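Putative aldo/keto reductase (Salmonella enterica subsp. enterica serovar Typhimurium, PDB 4R9O) probably works as an NADP-dependent oxidoreductase of the aldo/keto reductase family, built on a TIM barrel. Local coordinates at residues V5-I10 against G14-R19; E43-G48 against R78-I83; A166-L171 against L199-Q204. All coordinates share one frame; numbering follows the deposited sequence. Where two conformers were deposited one is given.

How the contacts relate
From the N terminus the chain first folds back on itself in contact 1, whose segments, three residues apart, hold the two strands of a hairpin (7-9 and 16-23). Contact 2 opens only after that hairpin has closed, and closes a loop of 29 residues that holds strand 51-53 and helices 58-61 and 63-73. Contact 3 comes later again, between helices 165-173 and 198-205, and closes the 27-residue connection through strand 182-185. The three follow in series, none nested or crossed. Contacts 1 and 2 touch, through Val-5 against Leu-47 and Phe-17 against Gln-82, and reach the same sheet; contact 3 lies across the chain's centre from contact 2, about 29 Å between centres.

Contact 1 (V5-I10 against G14-R19); sequences VQRVTI and GPEFSR
Arg-7 and Glu-16 cross at about a right angle on one face of this antiparallel hairpin. The NE of Arg-7 meets Glu-16 OE1 at 3.0 Å in a salt bridge, in the guanidinium plane but on the anti side of the carboxylate; a water donates to the same OE1. Bending at chi3 (56°) folds the arginine back over the strand, so that a guanidinium face lies over the carbonyl carbon of Phe-17, and NH2 goes on to bond Thr-50 OG1. Between the strands, Val-8 and Phe-17 form a hydrogen-bonded pair, Val-8 N to Phe-17 O 2.7 Å and Phe-17 N to Val-8 O 2.8 Å. Their side chains take the other face, where Ile-10 joins them: its CG2 lies 3.6 Å from Phe-17 CD2, and its CD1 3.7 Å from Pro-15 CG. At the far end Arg-19 N bonds Gln-6 O at 3.0 Å, while Arg-19 NH1 reaches a salt bridge with Glu-279. Val-8, Ile-10 and Phe-17 pack on Leu-261 of strand 261-264. As is usual in aldo/keto reductases, this N-terminal hairpin lies across the bottom of the barrel, and strand 16-23 continues from it between parallel strands 51-53 and 261-264.

Contact 2 (E43-G48 against R78-I83); sequences EHLDLG and REKLQI
The C-terminal part of helix 34-46 faces the bend that leads into strand 82-90, with the backbones nearest at Leu-45 and Lys-80, whose CA atoms are 7.9 Å apart. Side chains bridge that distance, and Leu-45 does most of the work. Its two methyls divide the job: CD1 lies 3.8 Å from Leu-81 CD2 and also approaches the carbonyl oxygen of Lys-80, while CD2 rests 4.2 Å from Lys-80 CB. Leu-45 crosses both partners at about a right angle. Leu-81 answers with a single methyl. That CD2 also comes within 4.3 Å of His-44 CE1, approaching the imidazole obliquely. The ring itself is held from both nitrogens, ND1 bonded to Val-49 O and NE2 to Tyr-24 OH, which should fix its rotation. Lys-80 touches Leu-45 through its CB, then runs away from the helix, bending at chi4 (69°) to bring NZ to the carbonyl of His-76. Each side of the contact is also braced internally. Gly-48 (phi 101°) leaves helical geometry in a Schellman motif, its N bonded to Leu-45 O at 2.9 Å. In 78-83, Arg-78 NH1 gives a 3.1 Å bond to Leu-81 O from above the carbonyl plane, and the same nitrogen makes a salt bridge with Asp-126. This packing joins the C-terminal part of a barrel helix to the loop entering strand 82-90: His-44 and Leu-81 both settle on Val-52 of strand 51-53, His-44 further reaches Met-22 of strand 16-23 and Ile-269 of helix 269-276, and Leu-45 touches Thr-50 and Leu-77 in the adjoining loops.

Contact 3 (A166-L171 against L199-Q204); sequences AQFTLL and LDQLQQ
Phe-168 and Gln-201 make the close part of this contact, the amide of the glutamine lying against the root of the aromatic side chain. Gln-201 OE1 is 3.6 Å from Phe-168 CB and 3.7 Å from its CG, while NE2 lies 3.9 Å from CD2; the ring and amide planes are turned 51° apart. An extended chain, with CG anti to the backbone N (chi1 175°), lets Gln-201 span the gap where the axes of 166-171 and 199-204 approach to 11.4 Å. Its NE2 ends at the carbonyl of Pro-165, to which it is hydrogen-bonded; Thr-169 OG1 bonds the same carbonyl oxygen and lies 3.3 Å from NE2. The first turn of helix 165-173 is thus tied to its neighbour by a side-chain amide, with the aromatic ring beside it. Elsewhere the fit is loose. Leu-202 comes to Phe-168 with only one methyl, CD2 to CE1 at 4.5 Å, and these segments, 40° apart in direction, bury just 157 Å² between them. The partly exposed side, where Thr-169 lies, is bordered by other subunits: Gln-204 of a neighbouring subunit packs on Thr-169, while Gln-204 of this chain packs on Thr-169 of a different subunit. These are consecutive helices of the beta/alpha barrel, at either end of the connection through strand 182-185. On the inner side both rest on the barrel wall, Phe-168 on Val-160 of strand 155-161, and Phe-168 and Leu-202 together on Asn-182 of strand 182-185.

Contact 1 (V5-I10 against G14-R19)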
ATOM      1  N   VAL C   5       4.560  32.345  28.219  1.00 49.80           N
ATOM      2  CA  VAL C   5       3.854  31.752  27.094  1.00 49.82           C
ATOM      3  C   VAL C   5       2.639  32.566  26.668  1.00 51.91           C
ATOM      4  O   VAL C   5       1.804  32.927  27.497  1.00 53.22           O
ATOM      5  CB  VAL C   5       3.409  30.323  27.426  1.00 47.51           C
ATOM      6  CG1 VAL C   5       2.723  29.680  26.228  1.00 44.27           C
ATOM      7  CG2 VAL C   5       4.600  29.510  27.842  1.00 48.97           C
ATOM      8  N   GLN C   6       2.562  32.853  25.369  1.00 51.88           N
ATOM      9  CA  GLN C   6       1.436  33.572  24.786  1.00 53.99           C
ATOM     10  C   GLN C   6       0.110  32.859  25.080  1.00 51.69           C
ATOM     11  O   GLN C   6       0.070  31.633  25.238  1.00 51.16           O
ATOM     12  CB  GLN C   6       1.639  33.718  23.275  1.00 58.06           C
ATOM     13  CG  GLN C   6       0.568  34.529  22.566  1.00 64.19           C
ATOM     14  CD  GLN C   6       0.598  34.342  21.060  1.00 69.07           C
ATOM     15  OE1 GLN C   6       1.526  33.736  20.515  1.00 70.90           O
ATOM     16  NE2 GLN C   6      -0.421  34.861  20.377  1.00 69.75           N
ATOM     17  N   ARG C   7      -0.973  33.625  25.169  1.00 49.83           N
ATOM     18  CA  ARG C   7      -2.297  33.043  25.315  1.00 46.76           C
ATOM     19  C   ARG C   7      -3.008  33.112  23.973  1.00 44.11           C
ATOM     20  O   ARG C   7      -2.780  34.036  23.194  1.00 44.13           O
ATOM     21  CB  ARG C   7      -3.096  33.761  26.396  1.00 49.86           C
ATOM     22  CG  ARG C   7      -2.361  33.831  27.721  1.00 51.58           C
ATOM     23  CD  ARG C   7      -3.306  34.088  28.877  1.00 54.73           C
ATOM     24  NE  ARG C   7      -4.375  33.094  28.953  1.00 52.69           N
ATOM     25  CZ  ARG C   7      -4.205  31.834  29.347  1.00 48.83           C
ATOM     26  NH1 ARG C   7      -5.243  31.008  29.387  1.00 47.34           N
ATOM     27  NH2 ARG C   7      -3.000  31.394  29.683  1.00 46.70           N
ATOM     28  N   VAL C   8      -3.852  32.124  23.689  1.00 39.04           N
ATOM     29  CA  VAL C   8      -4.459  32.019  22.373  1.00 36.98           C
ATOM     30  C   VAL C   8      -5.915  31.590  22.483  1.00 36.64           C
ATOM     31  O   VAL C   8      -6.272  30.780  23.335  1.00 35.58           O
ATOM     32  CB  VAL C   8      -3.684  31.022  21.467  1.00 42.07           C
ATOM     33  CG1 VAL C   8      -2.294  31.552  21.132  1.00 43.14           C
ATOM     34  CG2 VAL C   8      -3.584  29.655  22.118  1.00 40.51           C
ATOM     35  N   THR C   9      -6.763  32.164  21.641  1.00 38.50           N
ATOM     36  CA  THR C   9      -8.131  31.679  21.514  1.00 39.07           C
ATOM     37  C   THR C   9      -8.131  30.516  20.529  1.00 36.32           C
ATOM     38  O   THR C   9      -7.786  30.690  19.366  1.00 34.43           O
ATOM     39  CB  THR C   9      -9.084  32.790  21.041  1.00 42.98           C
ATOM     40  OG1 THR C   9      -8.972  33.912  21.925  1.00 45.69           O
ATOM     41  CG2 THR C   9     -10.524  32.298  21.039  1.00 41.86           C
ATOM     42  N   ILE C  10      -8.515  29.328  20.986  1.00 33.96           N
ATOM     43  CA  ILE C  10      -8.311  28.134  20.169  1.00 30.85           C
ATOM     44  C   ILE C  10      -9.369  27.936  19.083  1.00 30.92           C
ATOM     45  O   ILE C  10      -9.132  27.209  18.121  1.00 34.38           O
ATOM     46  CB  ILE C  10      -8.250  26.877  21.041  1.00 32.21           C
ATOM     47  CG1 ILE C  10      -9.636  26.556  21.610  1.00 36.13           C
ATOM     48  CG2 ILE C  10      -7.231  27.078  22.160  1.00 36.63           C
ATOM     49  CD1 ILE C  10      -9.672  25.306  22.433  1.00 38.26           C
ATOM     50  N   GLY C  14     -14.436  29.979  21.421  0.57 48.91           N
ATOM     51  CA  GLY C  14     -13.692  29.008  22.204  0.57 45.43           C
ATOM     52  C   GLY C  14     -12.982  29.606  23.401  0.57 45.04           C
ATOM     53  O   GLY C  14     -12.923  30.824  23.554  0.57 46.62           O
ATOM     54  N   PRO C  15     -12.429  28.744  24.261  1.00 41.65           N
ATOM     55  CA  PRO C  15     -11.711  29.234  25.435  1.00 40.35           C
ATOM     56  C   PRO C  15     -10.359  29.831  25.059  1.00 38.50           C
ATOM     57  O   PRO C  15      -9.870  29.662  23.937  1.00 35.67           O
ATOM     58  CB  PRO C  15     -11.530  27.974  26.281  1.00 36.69           C
ATOM     59  CG  PRO C  15     -11.439  26.880  25.263  1.00 34.82           C
ATOM     60  CD  PRO C  15     -12.403  27.273  24.169  1.00 36.61           C
ATOM     61  N   GLU C  16      -9.756  30.516  26.018  1.00 39.06           N
ATOM     62  CA  GLU C  16      -8.414  31.034  25.860  1.00 41.12           C
ATOM     63  C   GLU C  16      -7.443  30.098  26.569  1.00 38.13           C
ATOM     64  O   GLU C  16      -7.546  29.889  27.784  1.00 36.87           O
ATOM     65  CB  GLU C  16      -8.329  32.451  26.417  1.00 45.57           C
ATOM     66  CG  GLU C  16      -7.000  33.139  26.215  1.00 51.22           C
ATOM     67  CD  GLU C  16      -7.028  34.578  26.699  1.00 58.56           C
ATOM     68  OE1 GLU C  16      -6.540  34.843  27.820  1.00 59.70           O
ATOM     69  OE2 GLU C  16      -7.550  35.442  25.958  1.00 62.34           O
ATOM     70  N   PHE C  17      -6.521  29.522  25.799  1.00 37.05           N
ATOM     71  CA  PHE C  17      -5.517  28.603  26.334  1.00 36.53           C
ATOM     72  C   PHE C  17      -4.117  29.201  26.291  1.00 38.47           C
ATOM     73  O   PHE C  17      -3.874  30.220  25.641  1.00 37.88           O
ATOM     74  CB  PHE C  17      -5.512  27.281  25.555  1.00 34.52           C
ATOM     75  CG  PHE C  17      -6.658  26.361  25.885  1.00 33.24           C
ATOM     76  CD1 PHE C  17      -7.541  26.658  26.910  1.00 31.97           C
ATOM     77  CD2 PHE C  17      -6.844  25.186  25.166  1.00 34.67           C
ATOM     78  CE1 PHE C  17      -8.594  25.813  27.210  1.00 33.48           C
ATOM     79  CE2 PHE C  17      -7.900  24.328  25.466  1.00 33.82           C
ATOM     80  CZ  PHE C  17      -8.771  24.642  26.490  1.00 34.18           C
ATOM     81  N   SER C  18      -3.183  28.571  26.990  1.00 39.53           N
ATOM     82  CA  SER C  18      -1.782  28.902  26.765  1.00 37.57           C
ATOM     83  C   SER C  18      -1.351  28.157  25.492  1.00 34.22           C
ATOM     84  O   SER C  18      -1.816  27.055  25.236  1.00 31.88           O
ATOM     85  CB  SER C  18      -0.919  28.538  27.980  1.00 36.13           C
ATOM     86  OG  SER C  18      -1.008  27.158  28.286  1.00 35.68           O
ATOM     87  N   ARG C  19      -0.490  28.777  24.694  1.00 33.10           N
ATOM     88  CA  ARG C  19      -0.037  28.215  23.423  1.00 33.31           C
ATOM     89  C   ARG C  19       0.659  26.863  23.590  1.00 33.82           C
ATOM     90  O   ARG C  19       0.606  26.005  22.706  1.00 32.08           O
ATOM     91  CB  ARG C  19       0.903  29.205  22.732  1.00 36.68           C
ATOM     92  CG  ARG C  19       1.223  28.874  21.301  1.00 38.97           C
ATOM     93  CD  ARG C  19       2.152  29.920  20.733  1.00 41.60           C
ATOM     94  NE  ARG C  19       2.329  29.734  19.304  1.00 42.09           N
ATOM     95  CZ  ARG C  19       3.125  30.479  18.553  1.00 42.76           C
ATOM     96  NH1 ARG C  19       3.823  31.463  19.110  1.00 42.88           N
ATOM     97  NH2 ARG C  19       3.225  30.231  17.251  1.00 43.71           N
TER
HETATM   98  O   HOH W   1      -7.373  33.120  30.037  1.00 47.15           O

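Contact 2 (E43-G48 against R78-I83)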
ATOM      1  N   GLU C  43       5.280  25.867  39.053  1.00 34.39           N
ATOM      2  CA  GLU C  43       6.435  26.260  38.252  1.00 40.00           C
ATOM      3  C   GLU C  43       6.084  26.457  36.775  1.00 38.87           C
ATOM      4  O   GLU C  43       6.609  27.370  36.133  1.00 36.25           O
ATOM      5  CB  GLU C  43       7.569  25.240  38.401  1.00 41.27           C
ATOM      6  CG  GLU C  43       8.517  25.577  39.565  0.87 46.16           C
ATOM      7  CD  GLU C  43       9.469  24.449  39.928  0.20 49.42           C
ATOM      8  OE1 GLU C  43       9.223  23.299  39.515  1.00 49.42           O
ATOM      9  OE2 GLU C  43      10.465  24.714  40.636  0.67 53.43           O
ATOM     10  N   HIS C  44       5.205  25.627  36.213  1.00 38.08           N
ATOM     11  CA  HIS C  44       4.895  25.840  34.804  1.00 36.41           C
ATOM     12  C   HIS C  44       3.847  26.950  34.685  1.00 37.00           C
ATOM     13  O   HIS C  44       3.804  27.668  33.682  1.00 40.18           O
ATOM     14  CB  HIS C  44       4.491  24.524  34.086  1.00 38.06           C
ATOM     15  CG  HIS C  44       3.143  23.957  34.440  1.00 36.01           C
ATOM     16  ND1 HIS C  44       1.958  24.623  34.213  1.00 34.84           N
ATOM     17  CD2 HIS C  44       2.800  22.731  34.907  1.00 34.39           C
ATOM     18  CE1 HIS C  44       0.945  23.850  34.568  1.00 34.79           C
ATOM     19  NE2 HIS C  44       1.429  22.693  34.987  1.00 34.24           N
ATOM     20  N   LEU C  45       3.055  27.124  35.734  1.00 35.70           N
ATOM     21  CA  LEU C  45       2.122  28.242  35.848  1.00 36.44           C
ATOM     22  C   LEU C  45       2.865  29.575  35.758  1.00 39.32           C
ATOM     23  O   LEU C  45       2.453  30.483  35.036  1.00 39.07           O
ATOM     24  CB  LEU C  45       1.361  28.142  37.171  1.00 40.45           C
ATOM     25  CG  LEU C  45      -0.151  28.368  37.263  1.00 42.32           C
ATOM     26  CD1 LEU C  45      -0.867  27.926  36.014  1.00 40.16           C
ATOM     27  CD2 LEU C  45      -0.705  27.619  38.471  1.00 39.78           C
ATOM     28  N   ASP C  46       3.971  29.668  36.500  1.00 41.55           N
ATOM     29  CA  ASP C  46       4.844  30.838  36.504  1.00 46.65           C
ATOM     30  C   ASP C  46       5.410  31.158  35.132  1.00 45.16           C
ATOM     31  O   ASP C  46       5.648  32.318  34.806  1.00 47.26           O
ATOM     32  CB  ASP C  46       6.002  30.630  37.478  1.00 54.33           C
ATOM     33  CG  ASP C  46       5.635  30.980  38.901  1.00 61.85           C
ATOM     34  OD1 ASP C  46       4.842  31.929  39.087  1.00 64.74           O
ATOM     35  OD2 ASP C  46       6.147  30.314  39.829  1.00 64.34           O
ATOM     36  N   LEU C  47       5.646  30.122  34.334  1.00 42.30           N
ATOM     37  CA  LEU C  47       6.169  30.306  32.988  1.00 41.58           C
ATOM     38  C   LEU C  47       5.059  30.646  31.991  1.00 39.97           C
ATOM     39  O   LEU C  47       5.339  30.955  30.834  1.00 40.71           O
ATOM     40  CB  LEU C  47       6.917  29.052  32.529  1.00 40.05           C
ATOM     41  CG  LEU C  47       8.044  28.577  33.450  1.00 41.89           C
ATOM     42  CD1 LEU C  47       8.768  27.372  32.860  1.00 41.03           C
ATOM     43  CD2 LEU C  47       9.017  29.710  33.760  1.00 44.25           C
ATOM     44  N   GLY C  48       3.806  30.589  32.440  1.00 38.52           N
ATOM     45  CA  GLY C  48       2.680  30.937  31.588  1.00 39.82           C
ATOM     46  C   GLY C  48       1.926  29.750  31.010  1.00 40.61           C
ATOM     47  O   GLY C  48       1.015  29.918  30.198  1.00 39.83           O
ATOM     48  N   ARG C  78      -6.705  25.966  41.004  1.00 43.24           N
ATOM     49  CA  ARG C  78      -7.796  25.569  40.118  1.00 42.90           C
ATOM     50  C   ARG C  78      -8.231  26.669  39.153  1.00 41.30           C
ATOM     51  O   ARG C  78      -8.335  26.446  37.944  1.00 38.91           O
ATOM     52  CB  ARG C  78      -8.997  25.123  40.961  1.00 47.99           C
ATOM     53  CG  ARG C  78     -10.234  24.742  40.160  1.00 52.13           C
ATOM     54  CD  ARG C  78      -9.933  23.637  39.187  1.00 51.28           C
ATOM     55  NE  ARG C  78      -9.672  24.161  37.858  1.00 54.75           N
ATOM     56  CZ  ARG C  78     -10.554  24.177  36.867  1.00 53.54           C
ATOM     57  NH1 ARG C  78     -10.216  24.684  35.696  1.00 48.79           N
ATOM     58  NH2 ARG C  78     -11.768  23.679  37.047  1.00 57.32           N
ATOM     59  N   GLU C  79      -8.485  27.854  39.697  1.00 43.44           N
ATOM     60  CA  GLU C  79      -8.949  28.991  38.916  1.00 46.47           C
ATOM     61  C   GLU C  79      -7.906  29.460  37.910  1.00 43.99           C
ATOM     62  O   GLU C  79      -8.231  30.139  36.943  1.00 44.90           O
ATOM     63  CB  GLU C  79      -9.311  30.150  39.837  1.00 53.11           C
ATOM     64  CG  GLU C  79     -10.245  29.788  40.968  1.00 59.93           C
ATOM     65  CD  GLU C  79     -10.130  30.766  42.130  1.00 67.50           C
ATOM     66  OE1 GLU C  79      -8.990  31.025  42.576  1.00 68.70           O
ATOM     67  OE2 GLU C  79     -11.173  31.287  42.584  1.00 71.64           O
ATOM     68  N   LYS C  80      -6.651  29.097  38.148  1.00 42.66           N
ATOM     69  CA  LYS C  80      -5.555  29.571  37.316  1.00 42.24           C
ATOM     70  C   LYS C  80      -5.296  28.640  36.132  1.00 40.15           C
ATOM     71  O   LYS C  80      -4.503  28.956  35.246  1.00 38.96           O
ATOM     72  CB  LYS C  80      -4.278  29.718  38.151  1.00 42.27           C
ATOM     73  CG  LYS C  80      -4.413  30.637  39.359  1.00 47.30           C
ATOM     74  CD  LYS C  80      -3.067  30.805  40.058  1.00 49.43           C
ATOM     75  CE  LYS C  80      -3.155  31.734  41.273  1.00 54.60           C
ATOM     76  NZ  LYS C  80      -3.942  31.145  42.393  1.00 56.00           N
ATOM     77  N   LEU C  81      -5.970  27.495  36.124  1.00 37.17           N
ATOM     78  CA  LEU C  81      -5.756  26.484  35.096  1.00 33.47           C
ATOM     79  C   LEU C  81      -6.941  26.354  34.147  1.00 32.03           C
ATOM     80  O   LEU C  81      -8.086  26.616  34.518  1.00 33.03           O
ATOM     81  CB  LEU C  81      -5.491  25.119  35.732  1.00 33.40           C
ATOM     82  CG  LEU C  81      -4.348  24.962  36.742  1.00 33.89           C
ATOM     83  CD1 LEU C  81      -4.606  23.772  37.669  1.00 33.10           C
ATOM     84  CD2 LEU C  81      -3.037  24.791  35.998  1.00 34.08           C
ATOM     85  N   GLN C  82      -6.659  25.947  32.915  1.00 29.74           N
ATOM     86  CA  GLN C  82      -7.699  25.432  32.035  1.00 32.74           C
ATOM     87  C   GLN C  82      -7.486  23.926  31.962  1.00 31.93           C
ATOM     88  O   GLN C  82      -6.447  23.457  31.494  1.00 32.08           O
ATOM     89  CB  GLN C  82      -7.655  26.064  30.642  1.00 33.99           C
ATOM     90  CG  GLN C  82      -7.845  27.568  30.628  1.00 32.94           C
ATOM     91  CD  GLN C  82      -6.561  28.284  30.973  1.00 34.20           C
ATOM     92  OE1 GLN C  82      -6.554  29.247  31.748  1.00 33.62           O
ATOM     93  NE2 GLN C  82      -5.456  27.801  30.413  1.00 32.63           N
ATOM     94  N   ILE C  83      -8.454  23.171  32.458  1.00 30.63           N
ATOM     95  CA  ILE C  83      -8.320  21.730  32.499  1.00 28.90           C
ATOM     96  C   ILE C  83      -9.072  21.056  31.366  1.00 27.75           C
ATOM     97  O   ILE C  83     -10.272  21.261  31.180  1.00 28.49           O
ATOM     98  CB  ILE C  83      -8.813  21.147  33.817  1.00 29.60           C
ATOM     99  CG1 ILE C  83      -8.074  21.817  34.978  1.00 29.63           C
ATOM    100  CG2 ILE C  83      -8.599  19.630  33.810  1.00 27.10           C
ATOM    101  CD1 ILE C  83      -8.526  21.351  36.340  1.00 31.75           C
TER

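Contact 3 (A166-L171 against L199-Q204)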
ATOM      1  N   ALA C 166     -14.387  13.973   8.189  1.00 27.75           N
ATOM      2  CA  ALA C 166     -15.781  13.535   8.075  1.00 27.38           C
ATOM      3  C   ALA C 166     -16.362  13.182   9.459  1.00 25.89           C
ATOM      4  O   ALA C 166     -17.527  13.463   9.753  1.00 24.16           O
ATOM      5  CB  ALA C 166     -15.902  12.338   7.117  1.00 28.98           C
ATOM      6  N   GLN C 167     -15.555  12.577  10.318  1.00 20.38           N
ATOM      7  CA  GLN C 167     -16.011  12.324  11.693  1.00 21.89           C
ATOM      8  C   GLN C 167     -16.250  13.635  12.455  1.00 24.20           C
ATOM      9  O   GLN C 167     -17.209  13.756  13.233  1.00 23.68           O
ATOM     10  CB  GLN C 167     -14.998  11.445  12.432  1.00 21.85           C
ATOM     11  CG  GLN C 167     -15.021   9.987  11.930  1.00 25.88           C
ATOM     12  CD  GLN C 167     -13.701   9.287  12.143  1.00 26.94           C
ATOM     13  OE1 GLN C 167     -13.560   8.091  11.871  1.00 30.00           O
ATOM     14  NE2 GLN C 167     -12.714  10.034  12.630  1.00 22.71           N
ATOM     15  N   PHE C 168     -15.368  14.608  12.219  1.00 24.76           N
ATOM     16  CA  PHE C 168     -15.478  15.921  12.834  1.00 24.75           C
ATOM     17  C   PHE C 168     -16.778  16.603  12.381  1.00 24.64           C
ATOM     18  O   PHE C 168     -17.535  17.130  13.197  1.00 26.67           O
ATOM     19  CB  PHE C 168     -14.248  16.770  12.482  1.00 23.46           C
ATOM     20  CG  PHE C 168     -14.198  18.100  13.182  1.00 25.81           C
ATOM     21  CD1 PHE C 168     -13.462  18.260  14.343  1.00 25.40           C
ATOM     22  CD2 PHE C 168     -14.886  19.189  12.677  1.00 29.83           C
ATOM     23  CE1 PHE C 168     -13.410  19.489  14.995  1.00 28.03           C
ATOM     24  CE2 PHE C 168     -14.848  20.415  13.321  1.00 32.11           C
ATOM     25  CZ  PHE C 168     -14.109  20.565  14.484  1.00 26.78           C
ATOM     26  N   THR C 169     -17.045  16.576  11.079  1.00 24.02           N
ATOM     27  CA  THR C 169     -18.225  17.237  10.555  1.00 24.46           C
ATOM     28  C   THR C 169     -19.515  16.569  11.027  1.00 24.21           C
ATOM     29  O   THR C 169     -20.506  17.235  11.321  1.00 25.97           O
ATOM     30  CB  THR C 169     -18.175  17.258   9.031  1.00 30.40           C
ATOM     31  OG1 THR C 169     -17.054  18.058   8.642  1.00 34.29           O
ATOM     32  CG2 THR C 169     -19.449  17.851   8.459  1.00 28.71           C
ATOM     33  N   LEU C 170     -19.492  15.249  11.097  1.00 22.36           N
ATOM     34  CA  LEU C 170     -20.619  14.493  11.627  1.00 23.68           C
ATOM     35  C   LEU C 170     -21.000  14.976  13.030  1.00 28.50           C
ATOM     36  O   LEU C 170     -22.158  15.315  13.286  1.00 30.16           O
ATOM     37  CB  LEU C 170     -20.283  12.998  11.657  1.00 21.26           C
ATOM     38  CG  LEU C 170     -21.235  12.122  12.490  1.00 23.84           C
ATOM     39  CD1 LEU C 170     -22.690  12.254  11.983  1.00 21.84           C
ATOM     40  CD2 LEU C 170     -20.774  10.669  12.471  1.00 20.38           C
ATOM     41  N   LEU C 171     -20.026  15.008  13.938  1.00 23.83           N
ATOM     42  CA  LEU C 171     -20.335  15.377  15.310  1.00 24.33           C
ATOM     43  C   LEU C 171     -20.751  16.832  15.352  1.00 25.20           C
ATOM     44  O   LEU C 171     -21.728  17.174  16.009  1.00 27.39           O
ATOM     45  CB  LEU C 171     -19.149  15.118  16.244  1.00 24.52           C
ATOM     46  CG  LEU C 171     -19.388  15.368  17.736  1.00 25.22           C
ATOM     47  CD1 LEU C 171     -20.660  14.690  18.255  1.00 23.32           C
ATOM     48  CD2 LEU C 171     -18.188  14.895  18.545  1.00 27.19           C
ATOM     49  N   LEU C 199      -5.586  18.968   8.815  1.00 27.33           N
ATOM     50  CA  LEU C 199      -5.116  20.296   9.188  1.00 28.64           C
ATOM     51  C   LEU C 199      -5.674  21.385   8.271  1.00 30.83           C
ATOM     52  O   LEU C 199      -5.795  22.545   8.689  1.00 30.58           O
ATOM     53  CB  LEU C 199      -3.587  20.335   9.189  1.00 30.48           C
ATOM     54  CG  LEU C 199      -2.930  19.450  10.256  1.00 28.45           C
ATOM     55  CD1 LEU C 199      -1.404  19.467  10.157  1.00 28.36           C
ATOM     56  CD2 LEU C 199      -3.387  19.862  11.644  1.00 27.53           C
ATOM     57  N   ASP C 200      -6.005  21.020   7.027  1.00 30.20           N
ATOM     58  CA  ASP C 200      -6.690  21.941   6.125  1.00 31.72           C
ATOM     59  C   ASP C 200      -8.044  22.346   6.691  1.00 28.28           C
ATOM     60  O   ASP C 200      -8.398  23.525   6.693  1.00 25.40           O
ATOM     61  CB  ASP C 200      -6.891  21.322   4.736  1.00 40.93           C
ATOM     62  CG  ASP C 200      -5.586  20.932   4.069  1.00 48.51           C
ATOM     63  OD1 ASP C 200      -4.569  21.623   4.289  1.00 52.03           O
ATOM     64  OD2 ASP C 200      -5.582  19.921   3.330  1.00 50.26           O
ATOM     65  N   GLN C 201      -8.816  21.353   7.142  1.00 27.95           N
ATOM     66  CA  GLN C 201     -10.125  21.608   7.723  1.00 27.85           C
ATOM     67  C   GLN C 201     -10.026  22.513   8.956  1.00 27.20           C
ATOM     68  O   GLN C 201     -10.839  23.418   9.137  1.00 26.70           O
ATOM     69  CB  GLN C 201     -10.818  20.292   8.110  1.00 24.40           C
ATOM     70  CG  GLN C 201     -12.134  20.508   8.834  1.00 28.25           C
ATOM     71  CD  GLN C 201     -12.696  19.232   9.402  1.00 29.86           C
ATOM     72  OE1 GLN C 201     -12.061  18.587  10.234  1.00 33.63           O
ATOM     73  NE2 GLN C 201     -13.870  18.829   8.921  1.00 28.11           N
ATOM     74  N   LEU C 202      -9.040  22.259   9.807  1.00 25.11           N
ATOM     75  CA  LEU C 202      -8.898  23.034  11.041  1.00 26.09           C
ATOM     76  C   LEU C 202      -8.532  24.485  10.727  1.00 25.64           C
ATOM     77  O   LEU C 202      -9.125  25.407  11.285  1.00 25.30           O
ATOM     78  CB  LEU C 202      -7.854  22.404  11.975  1.00 24.31           C
ATOM     79  CG  LEU C 202      -8.269  21.019  12.489  1.00 29.46           C
ATOM     80  CD1 LEU C 202      -7.162  20.398  13.333  1.00 30.78           C
ATOM     81  CD2 LEU C 202      -9.580  21.105  13.294  1.00 28.88           C
ATOM     82  N   GLN C 203      -7.570  24.686   9.833  1.00 27.03           N
ATOM     83  CA  GLN C 203      -7.247  26.038   9.394  1.00 27.04           C
ATOM     84  C   GLN C 203      -8.478  26.720   8.791  1.00 25.69           C
ATOM     85  O   GLN C 203      -8.735  27.885   9.058  1.00 26.44           O
ATOM     86  CB  GLN C 203      -6.101  26.052   8.374  1.00 28.72           C
ATOM     87  CG  GLN C 203      -5.747  27.470   7.955  1.00 28.69           C
ATOM     88  CD  GLN C 203      -4.735  27.576   6.822  1.00 29.57           C
ATOM     89  OE1 GLN C 203      -3.944  26.666   6.564  1.00 30.21           O
ATOM     90  NE2 GLN C 203      -4.751  28.713   6.154  1.00 28.36           N
ATOM     91  N   GLN C 204      -9.254  25.989   7.999  1.00 24.75           N
ATOM     92  CA  GLN C 204     -10.403  26.588   7.327  1.00 24.84           C
ATOM     93  C   GLN C 204     -11.424  27.079   8.350  1.00 26.39           C
ATOM     94  O   GLN C 204     -11.962  28.175   8.229  1.00 27.40           O
ATOM     95  CB  GLN C 204     -11.063  25.585   6.370  1.00 24.61           C
ATOM     96  CG  GLN C 204     -12.274  26.149   5.642  1.00 26.71           C
ATOM     97  CD  GLN C 204     -12.906  25.146   4.694  1.00 30.50           C
ATOM     98  OE1 GLN C 204     -12.224  24.297   4.126  1.00 31.43           O
ATOM     99  NE2 GLN C 204     -14.218  25.239   4.525  1.00 32.79           N
TER